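Local structure of apoptosis regulator ced-9 (Caenorhabditis elegans, 1OHU) at residues M99-I105 against R152-F157; I13-V17 against T135-K140; F64-S68 against S109-V114; D19-H23 against M49-T54. The protein restrains programmed cell death as a Bcl-2 family member that sequesters the cell-death activator ced-4 until egl-1 binds and releases it. The protein carries 3 engineered substitutions. All coordinates share one frame; numbering follows the deposited sequence.

Contact 1: M99-I105 against R152-F157; sequences MSYGRLI and RSWDDF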
# COMPACT_ATOMS: atom_id res chain seq x y z
N MSE A 99 -11.47 2.59 7.57
CA MSE A 99 -10.32 1.86 7.05
C MSE A 99 -10.71 0.44 6.65
O MSE A 99 -10.32 -0.52 7.31
CB MSE A 99 -9.19 1.82 8.08
CG MSE A 99 -7.91 1.13 7.60
SE MSE A 99 -7.22 1.80 5.91
CE MSE A 99 -6.49 3.48 6.53
N SER A 100 -11.48 0.33 5.58
CA SER A 100 -11.90 -0.97 5.08
C SER A 100 -10.73 -1.62 4.36
O SER A 100 -9.72 -0.97 4.10
CB SER A 100 -13.08 -0.81 4.11
OG SER A 100 -12.68 -0.13 2.93
N TYR A 101 -10.87 -2.90 4.03
CA TYR A 101 -9.82 -3.62 3.33
C TYR A 101 -9.59 -2.97 1.97
O TYR A 101 -8.47 -2.94 1.46
CB TYR A 101 -10.22 -5.09 3.14
CG TYR A 101 -10.49 -5.81 4.44
CD1 TYR A 101 -9.48 -5.98 5.40
CD2 TYR A 101 -11.75 -6.33 4.73
CE1 TYR A 101 -9.73 -6.64 6.60
CE2 TYR A 101 -12.01 -6.99 5.93
CZ TYR A 101 -11.00 -7.14 6.86
OH TYR A 101 -11.25 -7.79 8.05
N GLY A 102 -10.66 -2.45 1.38
CA GLY A 102 -10.55 -1.80 0.09
C GLY A 102 -9.70 -0.55 0.15
O GLY A 102 -8.86 -0.33 -0.71
N ARG A 103 -9.93 0.27 1.17
CA ARG A 103 -9.16 1.50 1.32
C ARG A 103 -7.73 1.14 1.73
O ARG A 103 -6.77 1.78 1.30
CB ARG A 103 -9.79 2.41 2.39
CG ARG A 103 -9.30 3.85 2.34
CD ARG A 103 -9.79 4.68 3.51
NE ARG A 103 -9.48 6.10 3.32
CZ ARG A 103 -9.63 7.05 4.25
NH1 ARG A 103 -10.09 6.74 5.45
NH2 ARG A 103 -9.33 8.31 3.96
N LEU A 104 -7.61 0.10 2.55
CA LEU A 104 -6.31 -0.36 3.02
C LEU A 104 -5.43 -0.75 1.83
O LEU A 104 -4.33 -0.23 1.65
CB LEU A 104 -6.49 -1.57 3.94
CG LEU A 104 -5.24 -2.32 4.39
CD1 LEU A 104 -4.33 -1.41 5.18
CD2 LEU A 104 -5.66 -3.52 5.23
N ILE A 105 -5.94 -1.68 1.03
CA ILE A 105 -5.26 -2.19 -0.15
C ILE A 105 -4.96 -1.07 -1.14
O ILE A 105 -3.88 -1.02 -1.72
CB ILE A 105 -6.14 -3.25 -0.84
CG1 ILE A 105 -6.34 -4.44 0.10
CG2 ILE A 105 -5.53 -3.69 -2.16
CD1 ILE A 105 -7.34 -5.45 -0.40
N ARG A 152 -13.29 -5.78 11.70
CA ARG A 152 -12.32 -6.32 10.75
C ARG A 152 -11.03 -6.74 11.44
O ARG A 152 -10.78 -6.39 12.60
CB ARG A 152 -12.02 -5.32 9.62
CG ARG A 152 -12.69 -3.97 9.75
CD ARG A 152 -13.29 -3.53 8.42
NE ARG A 152 -13.77 -2.16 8.46
CZ ARG A 152 -14.60 -1.63 7.57
NH1 ARG A 152 -15.06 -2.36 6.57
NH2 ARG A 152 -14.97 -0.35 7.68
N SER A 153 -10.21 -7.51 10.73
CA SER A 153 -8.94 -7.98 11.25
C SER A 153 -8.12 -8.55 10.11
O SER A 153 -8.58 -8.60 8.97
CB SER A 153 -9.18 -9.07 12.31
OG SER A 153 -9.82 -10.21 11.74
N TRP A 154 -6.89 -8.97 10.41
CA TRP A 154 -6.02 -9.53 9.39
C TRP A 154 -6.43 -10.94 8.99
O TRP A 154 -6.20 -11.37 7.86
CB TRP A 154 -4.56 -9.53 9.87
CG TRP A 154 -3.93 -8.18 9.83
CD1 TRP A 154 -3.51 -7.43 10.89
CD2 TRP A 154 -3.65 -7.40 8.66
NE1 TRP A 154 -3.00 -6.23 10.45
CE2 TRP A 154 -3.07 -6.19 9.09
CE3 TRP A 154 -3.85 -7.61 7.28
CZ2 TRP A 154 -2.68 -5.18 8.19
CZ3 TRP A 154 -3.45 -6.60 6.39
CH2 TRP A 154 -2.88 -5.41 6.85
N ASP A 155 -7.04 -11.67 9.93
CA ASP A 155 -7.50 -13.03 9.67
C ASP A 155 -8.66 -12.94 8.70
O ASP A 155 -8.70 -13.64 7.68
CB ASP A 155 -7.95 -13.68 10.97
CG ASP A 155 -6.87 -13.66 12.03
OD1 ASP A 155 -5.85 -14.38 11.86
OD2 ASP A 155 -7.02 -12.92 13.03
N ASP A 156 -9.60 -12.06 9.02
CA ASP A 156 -10.77 -11.84 8.18
C ASP A 156 -10.25 -11.37 6.81
O ASP A 156 -10.86 -11.65 5.77
CB ASP A 156 -11.65 -10.77 8.81
CG ASP A 156 -13.06 -10.78 8.27
OD1 ASP A 156 -13.24 -10.54 7.06
OD2 ASP A 156 -13.99 -11.03 9.06
N PHE A 157 -9.12 -10.68 6.83
CA PHE A 157 -8.48 -10.16 5.63
C PHE A 157 -8.05 -11.29 4.70
O PHE A 157 -8.37 -11.29 3.51
CB PHE A 157 -7.26 -9.32 6.01
CG PHE A 157 -6.37 -8.95 4.84
CD1 PHE A 157 -6.76 -7.96 3.94
CD2 PHE A 157 -5.15 -9.59 4.65
CE1 PHE A 157 -5.93 -7.61 2.87
CE2 PHE A 157 -4.32 -9.25 3.58
CZ PHE A 157 -4.71 -8.26 2.69
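The guanidinium of Arg152 lies flat on the backbone of Ser100, whose CA sits over the centre of one face, while the ring of Tyr101 has Ser153 O near its plane at the edge. Tyr101 and Arg152 slide past each other in opposite directions, ring and guanidinium planes 78° apart, and the arginine meets the tyrosine with its CB. The Phe157 ring takes Trp154 CZ3 over the centre of one face and receives Tyr101 CD1 and Ile105 CD1 at its edge. Here the start of helix 101-118, in the predicted BH1 motif, meets the start of helix 154-172, in the inferred BH2 motif, within the all-helical Bcl-2 fold.

Tyr101 makes the largest share of the contact. With CG set beside its backbone N (chi1 -59°), the ring reaches across the gap, and Ser153 N donates to its OH at 2.9 Å in a nearly straight bond (164°). Tyrosine suits this place because its carbon ring packs on Phe157, CD1 to CD1 at 3.7 Å, while its hydroxyl meets the polar start of a helix. A phenylalanine here would probably keep the packing on Phe157 but leave Ser153 N without its hydroxyl partner.

Each helix begins with a serine N-cap: Ser100 OG accepts from Arg103 N, and Ser153 OG accepts weakly from Asp156 N. Trp154 also stacks on Phe16 and meets Trp147 edge-to-face, so this indole belongs to a wider aromatic group. Leu104 turns one methyl to the indole, CD2 lying 3.7 Å from Trp154 CH2.

Contact 2: I13-V17 against T135-K140; sequences IEGFV and TSLFIK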
# COMPACT_ATOMS: atom_id res chain seq x y z
N ILE A 13 2.06 -2.47 10.54
CA ILE A 13 1.76 -1.89 9.25
C ILE A 13 3.02 -1.60 8.43
O ILE A 13 3.02 -1.80 7.22
CB ILE A 13 0.90 -0.61 9.43
CG1 ILE A 13 -0.52 -0.88 8.93
CG2 ILE A 13 1.52 0.58 8.71
CD1 ILE A 13 -0.60 -1.44 7.52
N GLU A 14 4.08 -1.14 9.08
CA GLU A 14 5.32 -0.84 8.36
C GLU A 14 5.79 -2.00 7.51
O GLU A 14 6.31 -1.81 6.41
CB GLU A 14 6.44 -0.44 9.32
CG GLU A 14 6.25 0.92 9.94
CD GLU A 14 5.15 0.93 10.98
OE1 GLU A 14 4.69 2.04 11.33
OE2 GLU A 14 4.75 -0.16 11.45
N GLY A 15 5.62 -3.21 8.04
CA GLY A 15 6.05 -4.40 7.33
C GLY A 15 5.35 -4.55 5.99
O GLY A 15 5.98 -4.93 5.00
N PHE A 16 4.06 -4.26 5.95
CA PHE A 16 3.31 -4.38 4.69
C PHE A 16 3.73 -3.28 3.72
O PHE A 16 3.95 -3.54 2.53
CB PHE A 16 1.80 -4.26 4.94
CG PHE A 16 1.21 -5.42 5.69
CD1 PHE A 16 1.38 -5.53 7.07
CD2 PHE A 16 0.47 -6.39 5.03
CE1 PHE A 16 0.83 -6.60 7.77
CE2 PHE A 16 -0.08 -7.47 5.72
CZ PHE A 16 0.10 -7.57 7.10
N VAL A 17 3.85 -2.06 4.22
CA VAL A 17 4.22 -0.93 3.38
C VAL A 17 5.61 -1.14 2.77
O VAL A 17 5.80 -0.97 1.57
CB VAL A 17 4.19 0.39 4.16
CG1 VAL A 17 4.42 1.55 3.21
CG2 VAL A 17 2.85 0.54 4.87
N THR A 135 2.12 6.78 4.45
CA THR A 135 1.25 5.63 4.21
C THR A 135 1.05 4.80 5.48
O THR A 135 -0.07 4.48 5.87
CB THR A 135 1.81 4.74 3.07
OG1 THR A 135 1.98 5.54 1.88
CG2 THR A 135 0.85 3.60 2.77
N SER A 136 2.16 4.46 6.14
CA SER A 136 2.12 3.66 7.36
C SER A 136 1.35 4.36 8.49
O SER A 136 0.56 3.74 9.20
CB SER A 136 3.54 3.36 7.84
OG SER A 136 4.31 2.71 6.84
N LEU A 137 1.61 5.64 8.65
CA LEU A 137 0.97 6.43 9.69
C LEU A 137 -0.53 6.59 9.43
O LEU A 137 -1.36 6.35 10.31
CB LEU A 137 1.65 7.80 9.77
CG LEU A 137 1.32 8.78 10.90
CD1 LEU A 137 2.32 9.94 10.86
CD2 LEU A 137 -0.10 9.28 10.75
N PHE A 138 -0.88 6.98 8.22
CA PHE A 138 -2.28 7.18 7.86
C PHE A 138 -3.10 5.92 8.15
O PHE A 138 -4.18 6.00 8.72
CB PHE A 138 -2.38 7.55 6.37
CG PHE A 138 -3.74 8.01 5.94
CD1 PHE A 138 -4.72 7.09 5.58
CD2 PHE A 138 -4.04 9.36 5.88
CE1 PHE A 138 -5.98 7.51 5.15
CE2 PHE A 138 -5.29 9.80 5.45
CZ PHE A 138 -6.26 8.87 5.08
N ILE A 139 -2.56 4.77 7.77
CA ILE A 139 -3.22 3.48 7.97
C ILE A 139 -3.27 3.05 9.42
O ILE A 139 -4.25 2.45 9.86
CB ILE A 139 -2.54 2.37 7.14
CG1 ILE A 139 -2.61 2.72 5.65
CG2 ILE A 139 -3.22 1.04 7.39
CD1 ILE A 139 -2.05 1.65 4.74
N LYS A 140 -2.20 3.33 10.16
CA LYS A 140 -2.10 2.98 11.57
C LYS A 140 -3.27 3.56 12.37
O LYS A 140 -4.00 2.84 13.06
CB LYS A 140 -0.82 3.55 12.16
CG LYS A 140 0.39 2.68 12.07
CD LYS A 140 1.53 3.37 12.77
CE LYS A 140 2.62 2.39 13.13
NZ LYS A 140 3.78 3.11 13.70
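Ile13 reaches across to the helix containing residues 135-140 with both of its branches, meeting Ser136 mainly through that residue's backbone. The methyl CG2 of Ile13 presses on it, 3.3 Å from Ser136 O and a tight 3.4 Å from Ser136 CA. The other branch, CG1-CD1, goes to Ile139: Ile13 CD1 lies 3.6 Å from Ile139 CG2, the two side chains crossing at about a right angle. A branched aliphatic residue suits this place because one arm can cover the neighbouring backbone while the other packs against Ile139.

Ser136 is small enough to let the helices come near, its CA only 5.6 Å from Glu14 CA. Its OG stands beside the backbone N (chi1 -57°) and bonds back to Phe132 O one turn earlier, which satisfies the hydroxyl in a buried setting. The same oxygen then lies against a methyl of the facing helix, Val17 CG2, at 3.3 Å. Val17 spreads its two methyls, CG2 to Ser136 and CG1 to Thr135 CB, whose own hydroxyl is bonded to Leu131 O.

On the more exposed side of the contact, Glu14 and Lys140 face each other with opposite charges; OE1 and NZ form a salt bridge, although the exact place of OE1 is less sure.

The segment axes approach to 9.2 Å and cross at 135°. This joins helix 13-27, which bears the predicted BH4 motif, to helix 128-144: an amphipathic BH4 helix laid by its apolar side against the helical bundle, as in the Bcl-2 fold.

Contact 3: F64-S68 against S109-V114; sequences FETFS and SFGGFV. Engineered in segment 64-68: Ser68 (natural residue Cys).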
# COMPACT_ATOMS: atom_id res chain seq x y z
N PHE A 64 -5.20 6.06 -10.71
CA PHE A 64 -3.91 6.07 -10.06
C PHE A 64 -2.98 7.05 -10.75
O PHE A 64 -2.22 7.76 -10.09
CB PHE A 64 -3.29 4.67 -10.06
CG PHE A 64 -3.53 3.90 -8.79
CD1 PHE A 64 -4.64 4.18 -7.99
CD2 PHE A 64 -2.65 2.90 -8.39
CE1 PHE A 64 -4.86 3.47 -6.81
CE2 PHE A 64 -2.86 2.18 -7.21
CZ PHE A 64 -3.97 2.47 -6.41
N GLU A 65 -3.04 7.11 -12.08
CA GLU A 65 -2.18 8.03 -12.81
C GLU A 65 -2.49 9.46 -12.39
O GLU A 65 -1.57 10.27 -12.18
CB GLU A 65 -2.39 7.88 -14.33
CG GLU A 65 -1.80 6.61 -14.95
CD GLU A 65 -0.29 6.44 -14.70
OE1 GLU A 65 0.42 7.45 -14.49
OE2 GLU A 65 0.19 5.29 -14.72
N THR A 66 -3.78 9.77 -12.26
CA THR A 66 -4.22 11.10 -11.87
C THR A 66 -3.77 11.49 -10.47
O THR A 66 -3.18 12.56 -10.27
CB THR A 66 -5.76 11.21 -11.91
OG1 THR A 66 -6.20 11.12 -13.27
CG2 THR A 66 -6.23 12.53 -11.30
N PHE A 67 -4.03 10.63 -9.50
CA PHE A 67 -3.66 10.90 -8.12
C PHE A 67 -2.15 11.08 -7.93
O PHE A 67 -1.72 11.92 -7.14
CB PHE A 67 -4.16 9.78 -7.20
CG PHE A 67 -5.67 9.66 -7.15
CD1 PHE A 67 -6.48 10.78 -7.29
CD2 PHE A 67 -6.27 8.43 -6.93
CE1 PHE A 67 -7.87 10.68 -7.21
CE2 PHE A 67 -7.66 8.31 -6.85
CZ PHE A 67 -8.46 9.44 -6.99
N SER A 68 -1.34 10.30 -8.64
CA SER A 68 0.09 10.43 -8.48
C SER A 68 0.56 11.73 -9.13
O SER A 68 1.52 12.36 -8.67
CB SER A 68 0.82 9.22 -9.07
OG SER A 68 0.62 9.11 -10.47
N SER A 109 -1.33 0.01 -2.31
CA SER A 109 -1.16 -0.15 -3.75
C SER A 109 -0.74 1.18 -4.38
O SER A 109 0.21 1.23 -5.17
CB SER A 109 -2.46 -0.63 -4.40
OG SER A 109 -2.26 -0.92 -5.77
N PHE A 110 -1.44 2.24 -4.03
CA PHE A 110 -1.15 3.56 -4.56
C PHE A 110 0.24 4.02 -4.13
O PHE A 110 0.98 4.61 -4.92
CB PHE A 110 -2.18 4.58 -4.08
CG PHE A 110 -1.93 5.97 -4.58
CD1 PHE A 110 -1.91 6.24 -5.95
CD2 PHE A 110 -1.68 7.01 -3.69
CE1 PHE A 110 -1.62 7.52 -6.42
CE2 PHE A 110 -1.40 8.29 -4.15
CZ PHE A 110 -1.37 8.55 -5.52
N GLY A 111 0.58 3.77 -2.87
CA GLY A 111 1.88 4.15 -2.35
C GLY A 111 2.97 3.46 -3.14
O GLY A 111 3.93 4.09 -3.58
N GLY A 112 2.82 2.15 -3.33
CA GLY A 112 3.81 1.41 -4.08
C GLY A 112 3.92 1.93 -5.50
O GLY A 112 5.00 2.05 -6.06
N PHE A 113 2.76 2.24 -6.09
CA PHE A 113 2.67 2.76 -7.45
C PHE A 113 3.45 4.06 -7.61
O PHE A 113 4.24 4.22 -8.54
CB PHE A 113 1.20 3.00 -7.80
CG PHE A 113 0.99 3.60 -9.17
CD1 PHE A 113 1.11 2.82 -10.31
CD2 PHE A 113 0.68 4.95 -9.31
CE1 PHE A 113 0.91 3.38 -11.58
CE2 PHE A 113 0.48 5.52 -10.56
CZ PHE A 113 0.59 4.72 -11.70
N VAL A 114 3.21 5.01 -6.71
CA VAL A 114 3.89 6.30 -6.75
C VAL A 114 5.39 6.16 -6.46
O VAL A 114 6.21 6.80 -7.11
CB VAL A 114 3.28 7.27 -5.72
CG1 VAL A 114 3.91 8.65 -5.88
CG2 VAL A 114 1.78 7.35 -5.92
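Phe64 packs against two phenylalanines of the facing helix, Phe110 and Phe113. Phe110 turns its edge to one face of the Phe64 ring in an edge-to-face pair, centroids 5.2 Å apart and planes at 69°, with CD1 above the ring centre. Its CB adds an off-centre CH-pi contact to the same ring. Toward Phe113 the roles change: Phe64 CB sits over the face of the Phe113 ring, 4.1 Å from the centroid, while the two rings meet obliquely. Phenylalanine suits this place because its flat, apolar ring can take an edge on one face while its CB covers another ring. An alanine in place of Phe64 is likely to leave a gap beside Phe110 and Phe113 and deprive both rings of their shared partner.

Around this cluster, Phe67 CB touches Phe110 CZ at 3.5 Å, and the engineered Ser68 sets its CB against Val114 CG2. Phe110 and Phe113 both hold CG opposite the backbone N, which sends these rings from successive turns to the same partner. Polar groups border the aromatics: Glu65 OE2 lies at the Phe113 edge, 3.1 Å from CZ, where the ring hydrogens carry slight positive charge, while OE1 of that glutamate forms a salt bridge with Lys117. Ser109 OG, near the plane of Phe64 at its edge, is bonded to Gly53 O.

The segment axes cross at -68°. This aromatic cluster joins helix 44-71 to helix 101-118, which holds part of the predicted BH1 motif, inside the all-helical Bcl-2 fold.

Contact 4: D19-H23 against M49-T54; sequences DYFTH and MRVMGT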
# COMPACT_ATOMS: atom_id res chain seq x y z
N ASP A 19 7.39 -4.01 2.47
CA ASP A 19 7.41 -5.16 1.58
C ASP A 19 6.71 -4.88 0.27
O ASP A 19 7.13 -5.38 -0.78
CB ASP A 19 6.76 -6.38 2.24
CG ASP A 19 6.82 -7.61 1.36
OD1 ASP A 19 5.86 -7.85 0.60
OD2 ASP A 19 7.84 -8.32 1.41
N TYR A 20 5.63 -4.11 0.31
CA TYR A 20 4.91 -3.83 -0.92
C TYR A 20 5.68 -2.82 -1.77
O TYR A 20 5.80 -2.98 -2.99
CB TYR A 20 3.50 -3.31 -0.64
CG TYR A 20 2.70 -3.22 -1.93
CD1 TYR A 20 2.20 -4.38 -2.53
CD2 TYR A 20 2.53 -2.01 -2.59
CE1 TYR A 20 1.57 -4.33 -3.77
CE2 TYR A 20 1.90 -1.95 -3.83
CZ TYR A 20 1.42 -3.12 -4.41
OH TYR A 20 0.84 -3.08 -5.65
N PHE A 21 6.22 -1.78 -1.13
CA PHE A 21 6.99 -0.77 -1.85
C PHE A 21 8.16 -1.47 -2.55
O PHE A 21 8.37 -1.29 -3.74
CB PHE A 21 7.52 0.29 -0.87
CG PHE A 21 6.55 1.43 -0.59
CD1 PHE A 21 5.18 1.19 -0.45
CD2 PHE A 21 7.02 2.73 -0.43
CE1 PHE A 21 4.30 2.23 -0.14
CE2 PHE A 21 6.15 3.78 -0.12
CZ PHE A 21 4.78 3.53 0.02
N THR A 22 8.90 -2.27 -1.80
CA THR A 22 10.04 -3.00 -2.35
C THR A 22 9.64 -3.84 -3.57
O THR A 22 10.31 -3.82 -4.60
CB THR A 22 10.65 -3.91 -1.28
OG1 THR A 22 11.05 -3.12 -0.16
CG2 THR A 22 11.84 -4.65 -1.83
N HIS A 23 8.53 -4.57 -3.44
CA HIS A 23 8.04 -5.43 -4.50
C HIS A 23 7.56 -4.65 -5.73
O HIS A 23 7.87 -5.01 -6.86
CB HIS A 23 6.90 -6.30 -3.97
CG HIS A 23 6.15 -7.02 -5.04
ND1 HIS A 23 6.70 -8.08 -5.75
CD2 HIS A 23 4.92 -6.82 -5.56
CE1 HIS A 23 5.83 -8.49 -6.65
NE2 HIS A 23 4.74 -7.74 -6.56
N MSE A 49 -0.72 -9.33 0.27
CA MSE A 49 -0.88 -7.90 0.02
C MSE A 49 -0.27 -7.54 -1.33
O MSE A 49 -0.68 -6.56 -1.96
CB MSE A 49 -0.22 -7.07 1.12
CG MSE A 49 -0.34 -5.56 0.94
SE MSE A 49 -2.16 -4.92 0.86
CE MSE A 49 -2.59 -4.97 2.75
N ARG A 50 0.69 -8.34 -1.78
CA ARG A 50 1.34 -8.11 -3.07
C ARG A 50 0.35 -8.38 -4.19
O ARG A 50 0.30 -7.64 -5.17
CB ARG A 50 2.55 -9.02 -3.26
CG ARG A 50 3.69 -8.77 -2.29
CD ARG A 50 4.86 -9.71 -2.59
NE ARG A 50 5.90 -9.64 -1.58
CZ ARG A 50 7.03 -10.33 -1.62
NH1 ARG A 50 7.28 -11.14 -2.63
NH2 ARG A 50 7.93 -10.19 -0.65
N VAL A 51 -0.43 -9.45 -4.04
CA VAL A 51 -1.42 -9.81 -5.04
C VAL A 51 -2.55 -8.80 -5.05
O VAL A 51 -2.95 -8.30 -6.10
CB VAL A 51 -2.02 -11.20 -4.77
CG1 VAL A 51 -3.14 -11.49 -5.77
CG2 VAL A 51 -0.94 -12.27 -4.87
N MSE A 52 -3.06 -8.50 -3.86
CA MSE A 52 -4.15 -7.55 -3.71
C MSE A 52 -3.81 -6.18 -4.29
O MSE A 52 -4.66 -5.52 -4.89
CB MSE A 52 -4.53 -7.43 -2.24
CG MSE A 52 -5.08 -8.74 -1.65
SE MSE A 52 -6.80 -9.24 -2.42
CE MSE A 52 -7.88 -8.88 -0.87
N GLY A 53 -2.56 -5.76 -4.11
CA GLY A 53 -2.12 -4.47 -4.62
C GLY A 53 -2.02 -4.49 -6.14
O GLY A 53 -2.39 -3.53 -6.81
N THR A 54 -1.50 -5.59 -6.68
CA THR A 54 -1.37 -5.74 -8.12
C THR A 54 -2.75 -5.73 -8.75
O THR A 54 -2.98 -5.07 -9.77
CB THR A 54 -0.68 -7.06 -8.48
OG1 THR A 54 0.58 -7.13 -7.80
CG2 THR A 54 -0.44 -7.15 -9.97
O HOH W 1 2.54 -4.94 -7.64
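Arg50 grips Asp19 side-on with two nitrogens in a bidentate salt bridge. NE donates to Asp19 OD1 and NH2 to Asp19 OD2, both at 2.8 Å and both nearly straight, the first at 167°. Each oxygen uses its syn lone pair, and the carboxylate and guanidinium are nearly coplanar, 17° apart, so the paired bonds restrain the rotation of both groups. The arginine chain is extended from CG to NE, long enough to span the gap between the helices.

That extended chain also supports His23. Arg50 CD lies over a face of the imidazole, 4.0 Å from its centroid, in a CH-pi contact, and the ring and guanidinium planes are nearly parallel. A flat side chain suits this place, since it can cover the arginine's methylenes.

Further along, Tyr20 lies against the Gly53 backbone, its OH 3.2 Å from Gly53 C. A CB on residue 53 would run into Tyr20 CE1, so glycine fits where the ring meets the backbone. A water donates to both Tyr20 OH and Thr54 OG1, at 3.2 Å and 2.9 Å. Thr54 OG1 in turn donates to Arg50 O, which also accepts from Thr54 N on the opposite face of its carbonyl plane.

Beyond these groups, Tyr20 packs on Ile108 of helix 101-118. The arrangement is a BH4 helix, as predicted for residues 13-32, crossing helix 44-71 at -60° within the Bcl-2 helical bundle.

How the contacts relate
Contacts 2 and 3 are buried, whereas contacts 1 and 4 are only partly so. Helix 13-27 serves contacts 2 and 4, helix 44-71 contacts 3 and 4, and helix 101-118 contacts 1 and 3, which lie on opposite sides of the chain's centre. Chemistry follows place: contact 3 is chiefly aromatic, contact 2 aliphatic with a charged pair on its more exposed side, contact 4 is led by a paired salt bridge, and contact 1 joins helix starts through a tyrosine hydroxyl. Contacts 3 and 4 meet where Tyr20 CE2 lies 3.5 Å from Ser109 CA; contacts 1 and 2 meet through packing, including Leu104 on Ile139.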